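PDB 1VQ0: 33 kDa chaperonin from Thermotoga maritima, which probably acts as a redox-regulated molecular chaperone, protecting thermally unfolding and oxidatively damaged proteins from irreversible aggregation. Local coordinates for residues P107-E110 against K111-D115; V197-I200 against E201-K205; K242-N246 against R247-K251; V273-K276 against W277-T280. All coordinates share one frame; numbering follows the deposited sequence.

Contact 1. Residues P107-E110 against K111-D115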
loop_
_atom_site.group_PDB
_atom_site.type_symbol
_atom_site.label_atom_id
_atom_site.label_comp_id
_atom_site.label_asym_id
_atom_site.label_seq_id
_atom_site.Cartn_x
_atom_site.Cartn_y
_atom_site.Cartn_z
ATOM N N PRO A 107 -15.359 -2.519 -28.107
ATOM C CA PRO A 107 -16.035 -3.689 -28.640
ATOM C C PRO A 107 -16.269 -4.710 -27.523
ATOM O O PRO A 107 -15.567 -4.717 -26.497
ATOM C CB PRO A 107 -15.010 -4.255 -29.639
ATOM C CG PRO A 107 -14.182 -2.984 -30.083
ATOM C CD PRO A 107 -14.052 -2.285 -28.771
ATOM N N LEU A 108 -17.266 -5.540 -27.699
ATOM C CA LEU A 108 -17.417 -6.687 -26.809
ATOM C C LEU A 108 -16.181 -7.579 -26.920
ATOM O O LEU A 108 -15.523 -7.614 -27.960
ATOM C CB LEU A 108 -18.655 -7.486 -27.166
ATOM C CG LEU A 108 -19.975 -6.766 -27.093
ATOM C CD1 LEU A 108 -21.064 -7.630 -27.766
ATOM C CD2 LEU A 108 -20.296 -6.442 -25.647
ATOM N N ASN A 109 -15.876 -8.324 -25.858
ATOM C CA ASN A 109 -14.824 -9.358 -25.955
ATOM C C ASN A 109 -15.298 -10.503 -26.859
ATOM O O ASN A 109 -16.436 -10.477 -27.323
ATOM C CB ASN A 109 -14.368 -9.823 -24.557
ATOM C CG ASN A 109 -15.402 -10.693 -23.815
ATOM O OD1 ASN A 109 -16.295 -11.352 -24.408
ATOM N ND2 ASN A 109 -15.249 -10.711 -22.489
ATOM N N GLU A 110 -14.432 -11.478 -27.092
ATOM C CA GLU A 110 -14.667 -12.543 -28.011
ATOM C C GLU A 110 -15.896 -13.368 -27.648
ATOM O O GLU A 110 -16.578 -13.837 -28.518
ATOM C CB GLU A 110 -13.407 -13.442 -28.098
ATOM C CG GLU A 110 -12.144 -12.783 -28.722
ATOM C CD GLU A 110 -11.024 -13.787 -29.057
ATOM O OE1 GLU A 110 -11.133 -14.939 -28.611
ATOM O OE2 GLU A 110 -10.050 -13.450 -29.782
ATOM N N LYS A 111 -16.167 -13.523 -26.356
ATOM C CA LYS A 111 -17.339 -14.270 -25.840
ATOM C C LYS A 111 -18.625 -13.402 -25.774
ATOM O O LYS A 111 -19.667 -13.866 -25.342
ATOM C CB LYS A 111 -17.034 -14.894 -24.460
ATOM C CG LYS A 111 -16.083 -16.070 -24.564
ATOM C CD LYS A 111 -15.504 -16.479 -23.237
ATOM C CE LYS A 111 -14.596 -17.727 -23.416
ATOM N NZ LYS A 111 -13.651 -17.985 -22.249
ATOM N N GLY A 112 -18.534 -12.153 -26.221
ATOM C CA GLY A 112 -19.689 -11.297 -26.375
ATOM C C GLY A 112 -20.100 -10.563 -25.135
ATOM O O GLY A 112 -21.190 -10.019 -25.087
ATOM N N LYS A 113 -19.210 -10.547 -24.138
ATOM C CA LYS A 113 -19.390 -9.856 -22.894
ATOM C C LYS A 113 -18.764 -8.418 -22.955
ATOM O O LYS A 113 -17.912 -8.147 -23.799
ATOM C CB LYS A 113 -18.694 -10.670 -21.798
ATOM C CG LYS A 113 -19.197 -12.079 -21.581
ATOM C CD LYS A 113 -20.686 -12.200 -21.820
ATOM C CE LYS A 113 -21.280 -13.570 -21.383
ATOM N NZ LYS A 113 -22.488 -13.967 -22.216
ATOM N N PHE A 114 -19.204 -7.520 -22.069
ATOM C CA PHE A 114 -18.490 -6.257 -21.850
ATOM C C PHE A 114 -17.021 -6.501 -21.425
ATOM O O PHE A 114 -16.712 -7.361 -20.572
ATOM C CB PHE A 114 -19.215 -5.306 -20.894
ATOM C CG PHE A 114 -20.487 -4.687 -21.505
ATOM C CD1 PHE A 114 -20.402 -3.678 -22.480
ATOM C CD2 PHE A 114 -21.741 -5.159 -21.176
ATOM C CE1 PHE A 114 -21.561 -3.140 -23.103
ATOM C CE2 PHE A 114 -22.907 -4.589 -21.772
ATOM C CZ PHE A 114 -22.815 -3.597 -22.733
ATOM N N ASP A 115 -16.126 -5.754 -22.067
ATOM C CA ASP A 115 -14.685 -5.945 -21.929
ATOM C C ASP A 115 -14.139 -5.161 -20.770
ATOM O O ASP A 115 -13.410 -4.172 -20.922
ATOM C CB ASP A 115 -13.958 -5.581 -23.218
ATOM C CG ASP A 115 -12.536 -6.009 -23.217
ATOM O OD1 ASP A 115 -12.138 -6.807 -22.314
ATOM O OD2 ASP A 115 -11.768 -5.596 -24.092
HETATM O O HOH W 1 -12.731 -4.829 -26.507
HETATM O O HOH W 2 -16.930 -3.776 -24.133
HETATM O O HOH W 3 -12.819 -9.391 -21.512
#
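The amide of N109 is turned across the side chain of K113, the two meeting at a slant, with ND2 3.5 Å from CB of K113. CG of N109 stands between its own backbone N and carbonyl carbon (chi1 72°), which folds the amide back over the turn that follows. There OD1 accepts from the backbone N of K113 at 3.0 Å, the donor standing well above the plane of the amide. The other end of the amide, ND2, reaches a water that also donates to OD1 of D115. Along the backbone, N109 N gives its hydrogen to K113 O (2.9 Å), and G112 N closes the turn on N109 O (2.9 Å). L108 divides its two methyls: CD1 lies beside G112 O, while CD2 sits over one face of the F114 ring, toward its rim, 4.2 Å from CD1 of F114. The F114 ring in turn packs on Y46, L47 and V50 of helix 46-62. Two further waters tie P107 O to D115, one through OD2 and one through the backbone N. The arrangement is a type I beta turn from N109 to G112 in an exposed loop, ending at D115, the N-cap of helix 116-120.

Contact 2. Residues V197-I200 against E201-K205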
loop_
_atom_site.group_PDB
_atom_site.type_symbol
_atom_site.label_atom_id
_atom_site.label_comp_id
_atom_site.label_asym_id
_atom_site.label_seq_id
_atom_site.Cartn_x
_atom_site.Cartn_y
_atom_site.Cartn_z
ATOM N N VAL A 197 -12.751 -27.494 2.027
ATOM C CA VAL A 197 -12.090 -26.535 1.125
ATOM C C VAL A 197 -12.355 -26.958 -0.335
ATOM O O VAL A 197 -12.846 -26.163 -1.156
ATOM C CB VAL A 197 -10.555 -26.461 1.404
ATOM C CG1 VAL A 197 -9.822 -25.728 0.324
ATOM C CG2 VAL A 197 -10.263 -25.840 2.774
ATOM N N GLU A 198 -12.081 -28.241 -0.609
ATOM C CA GLU A 198 -12.199 -28.833 -1.957
ATOM C C GLU A 198 -13.618 -28.814 -2.508
ATOM O O GLU A 198 -13.823 -28.523 -3.687
ATOM C CB GLU A 198 -11.653 -30.273 -1.967
ATOM C CG GLU A 198 -10.210 -30.337 -2.448
ATOM C CD GLU A 198 -9.432 -31.559 -1.965
ATOM O OE1 GLU A 198 -10.016 -32.673 -1.801
ATOM O OE2 GLU A 198 -8.211 -31.386 -1.763
ATOM N N MET A 199 -14.577 -29.148 -1.645
ATOM C CA MET A 199 -16.004 -29.174 -1.991
ATOM C C MET A 199 -16.561 -27.781 -2.281
ATOM O O MET A 199 -17.292 -27.589 -3.255
ATOM C CB MET A 199 -16.782 -29.797 -0.839
ATOM C CG MET A 199 -18.275 -29.892 -1.057
ATOM S SD MET A 199 -19.159 -29.632 0.456
ATOM C CE MET A 199 -18.845 -27.943 0.683
ATOM N N ILE A 200 -16.231 -26.825 -1.414
ATOM C CA ILE A 200 -16.550 -25.414 -1.632
ATOM C C ILE A 200 -16.014 -24.930 -2.990
ATOM O O ILE A 200 -16.765 -24.428 -3.809
ATOM C CB ILE A 200 -15.975 -24.550 -0.478
ATOM C CG1 ILE A 200 -16.730 -24.823 0.822
ATOM C CG2 ILE A 200 -16.079 -23.088 -0.801
ATOM C CD1 ILE A 200 -16.134 -24.097 2.014
ATOM N N GLU A 201 -14.711 -25.090 -3.197
ATOM C CA GLU A 201 -14.052 -24.784 -4.466
ATOM C C GLU A 201 -14.807 -25.385 -5.649
ATOM O O GLU A 201 -15.126 -24.688 -6.599
ATOM C CB GLU A 201 -12.627 -25.351 -4.480
ATOM C CG GLU A 201 -11.510 -24.403 -4.058
ATOM C CD GLU A 201 -10.140 -25.106 -3.879
ATOM O OE1 GLU A 201 -9.973 -26.305 -4.264
ATOM O OE2 GLU A 201 -9.223 -24.453 -3.330
ATOM N N LYS A 202 -15.078 -26.690 -5.579
ATOM C CA LYS A 202 -15.750 -27.414 -6.667
ATOM C C LYS A 202 -17.153 -26.905 -6.942
ATOM O O LYS A 202 -17.533 -26.727 -8.098
ATOM C CB LYS A 202 -15.801 -28.920 -6.374
ATOM C CG LYS A 202 -16.267 -29.758 -7.595
ATOM C CD LYS A 202 -16.243 -31.252 -7.362
ATOM C CE LYS A 202 -16.739 -32.015 -8.612
ATOM N NZ LYS A 202 -16.603 -33.531 -8.528
ATOM N N ASN A 203 -17.915 -26.706 -5.865
ATOM C CA ASN A 203 -19.267 -26.169 -5.921
ATOM C C ASN A 203 -19.334 -24.758 -6.531
ATOM O O ASN A 203 -20.190 -24.481 -7.370
ATOM C CB ASN A 203 -19.913 -26.179 -4.510
ATOM C CG ASN A 203 -20.235 -27.600 -4.014
ATOM O OD1 ASN A 203 -20.120 -28.555 -4.767
ATOM N ND2 ASN A 203 -20.629 -27.729 -2.739
ATOM N N ILE A 204 -18.434 -23.873 -6.137
ATOM C CA ILE A 204 -18.405 -22.533 -6.724
ATOM C C ILE A 204 -18.007 -22.589 -8.220
ATOM O O ILE A 204 -18.645 -21.960 -9.079
ATOM C CB ILE A 204 -17.443 -21.606 -5.954
ATOM C CG1 ILE A 204 -17.971 -21.329 -4.557
ATOM C CG2 ILE A 204 -17.214 -20.251 -6.733
ATOM C CD1 ILE A 204 -16.933 -20.628 -3.619
ATOM N N LYS A 205 -16.946 -23.323 -8.523
ATOM C CA LYS A 205 -16.481 -23.458 -9.907
ATOM C C LYS A 205 -17.602 -23.989 -10.813
ATOM O O LYS A 205 -17.672 -23.642 -11.994
ATOM C CB LYS A 205 -15.251 -24.383 -9.992
ATOM C CG LYS A 205 -14.495 -24.328 -11.338
ATOM C CD LYS A 205 -13.758 -25.657 -11.620
ATOM C CE LYS A 205 -12.874 -25.605 -12.891
ATOM N NZ LYS A 205 -12.387 -27.007 -13.285
#
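N203 leans back along its helix onto M199. Its CB lies 3.2 Å from M199 O, the carbonyl that accepts the backbone N of N203 at 2.8 Å. CG, anti to the carbonyl carbon of N203 (chi1 -70°), comes closer still to that oxygen, which lays the amide against the preceding turn. OD1 is 3.3 Å from M199 O, two acceptors and hence not a bond. ND2 then meets the M199 side chain, which crosses it at a slant: CG of M199 is 3.6 Å from ND2, and the bend of the thioether brings SD and CE alongside. The hydrogen bond of ND2 goes to I226 O, fastening helix 194-205 to helix 219-227. With alanine in place of N203, I226 O would probably lose this donor and the M199 side chain the amide it packs on. The i to i+4 ladder of an alpha helix runs beneath, from E201 N to V197 O through I204 N to I200 O. On its apolar face I200 and I204 point the same way, CG2 of I200 3.8 Å from CD1 of I204, both packing on V185 of strand 176-187. E201 runs beside V197, its OE2 3.9 Å from CG1 of V197.

Contact 3. Residues K242-N246 against R247-K251. With ZN (zinc ion), chain C.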
loop_
_atom_site.group_PDB
_atom_site.type_symbol
_atom_site.label_atom_id
_atom_site.label_comp_id
_atom_site.label_asym_id
_atom_site.label_seq_id
_atom_site.Cartn_x
_atom_site.Cartn_y
_atom_site.Cartn_z
ATOM N N LYS A 242 -24.750 6.156 -1.030
ATOM C CA LYS A 242 -24.738 7.354 -0.213
ATOM C C LYS A 242 -23.408 8.087 -0.263
ATOM O O LYS A 242 -22.369 7.478 -0.228
ATOM C CB LYS A 242 -25.098 7.020 1.237
ATOM C CG LYS A 242 -25.788 8.185 1.938
ATOM C CD LYS A 242 -25.903 7.956 3.438
ATOM C CE LYS A 242 -26.066 9.290 4.176
ATOM N NZ LYS A 242 -26.967 9.118 5.328
ATOM N N CYS A 243 -23.494 9.418 -0.323
ATOM C CA CYS A 243 -22.377 10.332 -0.268
ATOM C C CYS A 243 -22.573 11.311 0.930
ATOM O O CYS A 243 -23.651 11.448 1.414
ATOM C CB CYS A 243 -22.296 11.113 -1.565
ATOM S SG CYS A 243 -20.742 11.953 -1.788
ATOM N N ASP A 244 -21.490 11.925 1.407
ATOM C CA ASP A 244 -21.491 12.835 2.527
ATOM C C ASP A 244 -21.190 14.259 2.039
ATOM O O ASP A 244 -20.979 15.152 2.836
ATOM C CB ASP A 244 -20.457 12.421 3.620
ATOM C CG ASP A 244 -19.004 12.555 3.145
ATOM O OD1 ASP A 244 -18.802 12.758 1.958
ATOM O OD2 ASP A 244 -17.997 12.475 3.869
ATOM N N CYS A 245 -21.133 14.490 0.738
ATOM C CA CYS A 245 -20.973 15.868 0.295
ATOM C C CYS A 245 -22.218 16.696 0.650
ATOM O O CYS A 245 -23.314 16.186 0.865
ATOM C CB CYS A 245 -20.709 15.941 -1.194
ATOM S SG CYS A 245 -22.140 15.541 -2.234
ATOM N N ASN A 246 -21.985 17.996 0.750
ATOM C CA ASN A 246 -23.010 18.984 0.978
ATOM C C ASN A 246 -22.410 20.331 0.583
ATOM O O ASN A 246 -21.233 20.427 0.201
ATOM C CB ASN A 246 -23.506 18.998 2.424
ATOM C CG ASN A 246 -22.422 19.372 3.423
ATOM O OD1 ASN A 246 -21.614 20.256 3.188
ATOM N ND2 ASN A 246 -22.428 18.708 4.557
ATOM N N ARG A 247 -23.226 21.361 0.644
ATOM C CA ARG A 247 -22.797 22.679 0.165
ATOM C C ARG A 247 -21.724 23.312 1.020
ATOM O O ARG A 247 -20.854 23.987 0.508
ATOM C CB ARG A 247 -23.977 23.643 0.102
ATOM C CG ARG A 247 -23.653 24.900 -0.655
ATOM C CD ARG A 247 -24.865 25.673 -1.000
ATOM N NE ARG A 247 -24.575 26.865 -1.752
ATOM C CZ ARG A 247 -24.488 26.929 -3.062
ATOM N NH1 ARG A 247 -24.241 28.106 -3.625
ATOM N NH2 ARG A 247 -24.666 25.840 -3.812
ATOM N N GLU A 248 -21.792 23.109 2.326
ATOM C CA GLU A 248 -20.736 23.601 3.204
ATOM C C GLU A 248 -19.367 23.052 2.763
ATOM O O GLU A 248 -18.382 23.780 2.713
ATOM C CB GLU A 248 -21.047 23.255 4.648
ATOM C CG GLU A 248 -20.150 23.967 5.679
ATOM C CD GLU A 248 -20.363 23.438 7.095
ATOM O OE1 GLU A 248 -20.789 22.257 7.224
ATOM O OE2 GLU A 248 -20.116 24.194 8.073
ATOM N N LYS A 249 -19.334 21.780 2.384
ATOM C CA LYS A 249 -18.102 21.129 1.930
ATOM C C LYS A 249 -17.644 21.679 0.590
ATOM O O LYS A 249 -16.444 21.849 0.349
ATOM C CB LYS A 249 -18.275 19.595 1.877
ATOM C CG LYS A 249 -18.323 18.999 3.309
ATOM C CD LYS A 249 -18.665 17.512 3.348
ATOM C CE LYS A 249 -18.142 16.898 4.647
ATOM N NZ LYS A 249 -19.051 15.863 5.154
ATOM N N ALA A 250 -18.602 21.975 -0.278
ATOM C CA ALA A 250 -18.269 22.534 -1.586
ATOM C C ALA A 250 -17.666 23.928 -1.429
ATOM O O ALA A 250 -16.715 24.259 -2.108
ATOM C CB ALA A 250 -19.505 22.573 -2.491
ATOM N N LYS A 251 -18.226 24.725 -0.527
ATOM C CA LYS A 251 -17.727 26.060 -0.257
ATOM C C LYS A 251 -16.283 25.984 0.291
ATOM O O LYS A 251 -15.419 26.748 -0.131
ATOM C CB LYS A 251 -18.663 26.807 0.700
HETATM ZN ZN ZN C . -21.260 13.638 -3.306
#
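The amide of N246 turns its oxygen toward the start of helix 247-255: OD1 accepts from K249 N at 2.9 Å, with the donor almost in line with the amide C=O (166°). CB of E248 lies 3.4 Å from OD1, and CG of K249 is close by at 3.5 Å, while ND2 has CD of K249 for its neighbour. The second flat group, the D244 carboxylate, has NZ of K249 at 3.8 Å from OD2, a long salt bridge, and also forms salt bridges with R96 (through OD1) and R71 (through OD2). N246 is the N-cap, and its chi1 of 63° swings the amide back over the first helical turn, where OD1 takes up a backbone N-H that has no earlier carbonyl in the helix. A leucine in place of N246 would probably leave K249 N without its acceptor and the first turn prone to fray. A250 N adds the first i to i+4 bond, to N246 O. K249 folds back across the N246 side chain at about a right angle, and its NZ donates to D244 O at 3.1 Å. Just before the cap, the CxC pair binds the zinc through C243 SG (2.3 Å) and C245 SG (2.4 Å), with C275 and C278 completing the site. On the helix, the R247 guanidinium reaches E288 and V283 O and lies against the F284 ring.

Contact 4. Residues V273-K276 against W277-T280. With ZN (zinc ion), chain C.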
loop_
_atom_site.group_PDB
_atom_site.type_symbol
_atom_site.label_atom_id
_atom_site.label_comp_id
_atom_site.label_asym_id
_atom_site.label_seq_id
_atom_site.Cartn_x
_atom_site.Cartn_y
_atom_site.Cartn_z
ATOM N N VAL A 273 -18.484 23.413 -8.275
ATOM C CA VAL A 273 -17.870 22.247 -7.683
ATOM C C VAL A 273 -18.798 21.053 -7.945
ATOM O O VAL A 273 -19.972 21.093 -7.663
ATOM C CB VAL A 273 -17.657 22.416 -6.151
ATOM C CG1 VAL A 273 -16.843 21.245 -5.562
ATOM C CG2 VAL A 273 -16.939 23.716 -5.849
ATOM N N VAL A 274 -18.233 20.001 -8.511
ATOM C CA VAL A 274 -18.941 18.766 -8.801
ATOM C C VAL A 274 -18.285 17.690 -7.921
ATOM O O VAL A 274 -17.101 17.469 -7.989
ATOM C CB VAL A 274 -18.805 18.375 -10.280
ATOM C CG1 VAL A 274 -19.482 17.044 -10.543
ATOM C CG2 VAL A 274 -19.346 19.453 -11.190
ATOM N N CYS A 275 -19.075 17.054 -7.076
ATOM C CA CYS A 275 -18.623 15.951 -6.241
ATOM C C CYS A 275 -18.329 14.747 -7.134
ATOM O O CYS A 275 -19.169 14.311 -7.941
ATOM C CB CYS A 275 -19.696 15.581 -5.227
ATOM S SG CYS A 275 -19.266 14.085 -4.341
ATOM N N LYS A 276 -17.112 14.240 -7.018
ATOM C CA LYS A 276 -16.663 13.155 -7.899
ATOM C C LYS A 276 -17.386 11.850 -7.538
ATOM O O LYS A 276 -17.496 10.961 -8.372
ATOM C CB LYS A 276 -15.136 12.987 -7.826
ATOM C CG LYS A 276 -14.628 12.402 -6.470
ATOM C CD LYS A 276 -13.091 12.422 -6.333
ATOM C CE LYS A 276 -12.707 11.861 -4.942
ATOM N NZ LYS A 276 -11.336 11.238 -4.871
ATOM N N TRP A 277 -17.841 11.729 -6.291
ATOM C CA TRP A 277 -18.487 10.486 -5.847
ATOM C C TRP A 277 -19.945 10.292 -6.291
ATOM O O TRP A 277 -20.403 9.160 -6.572
ATOM C CB TRP A 277 -18.417 10.342 -4.352
ATOM C CG TRP A 277 -17.056 10.199 -3.721
ATOM C CD1 TRP A 277 -16.395 11.184 -3.084
ATOM C CD2 TRP A 277 -16.222 9.019 -3.593
ATOM N NE1 TRP A 277 -15.194 10.730 -2.612
ATOM C CE2 TRP A 277 -15.083 9.392 -2.862
ATOM C CE3 TRP A 277 -16.314 7.697 -4.030
ATOM C CZ2 TRP A 277 -14.046 8.499 -2.548
ATOM C CZ3 TRP A 277 -15.313 6.798 -3.697
ATOM C CH2 TRP A 277 -14.164 7.204 -2.992
ATOM N N CYS A 278 -20.691 11.382 -6.351
ATOM C CA CYS A 278 -22.107 11.280 -6.687
ATOM C C CYS A 278 -22.520 12.254 -7.816
ATOM O O CYS A 278 -23.687 12.275 -8.217
ATOM C CB CYS A 278 -22.963 11.491 -5.438
ATOM S SG CYS A 278 -22.987 13.204 -4.925
ATOM N N ASN A 279 -21.559 13.014 -8.346
ATOM C CA ASN A 279 -21.811 13.914 -9.461
ATOM C C ASN A 279 -22.863 15.009 -9.123
ATOM O O ASN A 279 -23.494 15.555 -9.998
ATOM C CB ASN A 279 -22.278 13.127 -10.690
ATOM C CG ASN A 279 -22.085 13.900 -11.996
ATOM O OD1 ASN A 279 -21.300 14.823 -12.057
ATOM N ND2 ASN A 279 -22.782 13.494 -13.030
ATOM N N THR A 280 -23.047 15.312 -7.850
ATOM C CA THR A 280 -23.763 16.511 -7.452
ATOM C C THR A 280 -22.901 17.753 -7.723
ATOM O O THR A 280 -21.722 17.816 -7.334
ATOM C CB THR A 280 -24.142 16.460 -5.997
ATOM O OG1 THR A 280 -24.969 15.324 -5.779
ATOM C CG2 THR A 280 -25.040 17.690 -5.623
HETATM ZN ZN ZN C . -21.260 13.638 -3.306
#
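C275 holds SG anti to its own backbone N (chi1 172°), whereas C278 turns SG between its backbone N and carbonyl carbon (chi1 73°), which points both sulfurs at one zinc. The metal bonds are 2.3 Å from C275 SG and 2.4 Å from C278 SG, the sulfurs 3.9 Å apart. C275 N donates to T280 O at 2.8 Å and N279 N to C275 O at 2.7 Å, the second bond bent (130°), closing the CxxC turn that links strands 271-274 and 281-284. N279, with positive phi, turns its side chain back alongside V274, where OD1 touches CG1, while its ND2 donates to R41 O. K276 runs alongside the W277 indole: CG lies over the face of the five-membered ring, a CH-pi contact of 4.2 Å to its centroid, and CE rests 3.6 Å from NE1. C275 SG is instead at the edge of that ring, in a sulfur-aromatic contact. The K276 ammonium reaches Y98 OH, and the W277 ring takes a cation-pi contact from R96 and meets Y98 edge-to-face. Besides binding the metal, each sulfur accepts a weak N-H bond, C275 SG from C278 N and C278 SG from T280 N. C275 and C278, with C243 and C245, form a four-cysteine zinc site, consistent with a reduced redox switch: all four sulfurs are held by the metal, and the predicted disulfides are absent.

Contacts 3 and 4 are the two halves of one zinc site. Their centres are 9 Å apart, and they meet through the metal and directly, C243 SG lying 3.6 Å from C275 SG and C245 SG 3.7 Å from C278 SG; A250 and V273 also pack together, farther from the metal. Contacts 1 and 2 are remote surface features of the chain, with centres 27 Å apart and no touch between them. From contact 3, the centre of contact 1 is about 38 Å away and that of contact 2 about 45 Å, both across the centre of the chain. Neither the turn at 107-115 nor the helix at 197-205 therefore borders the predicted redox centre.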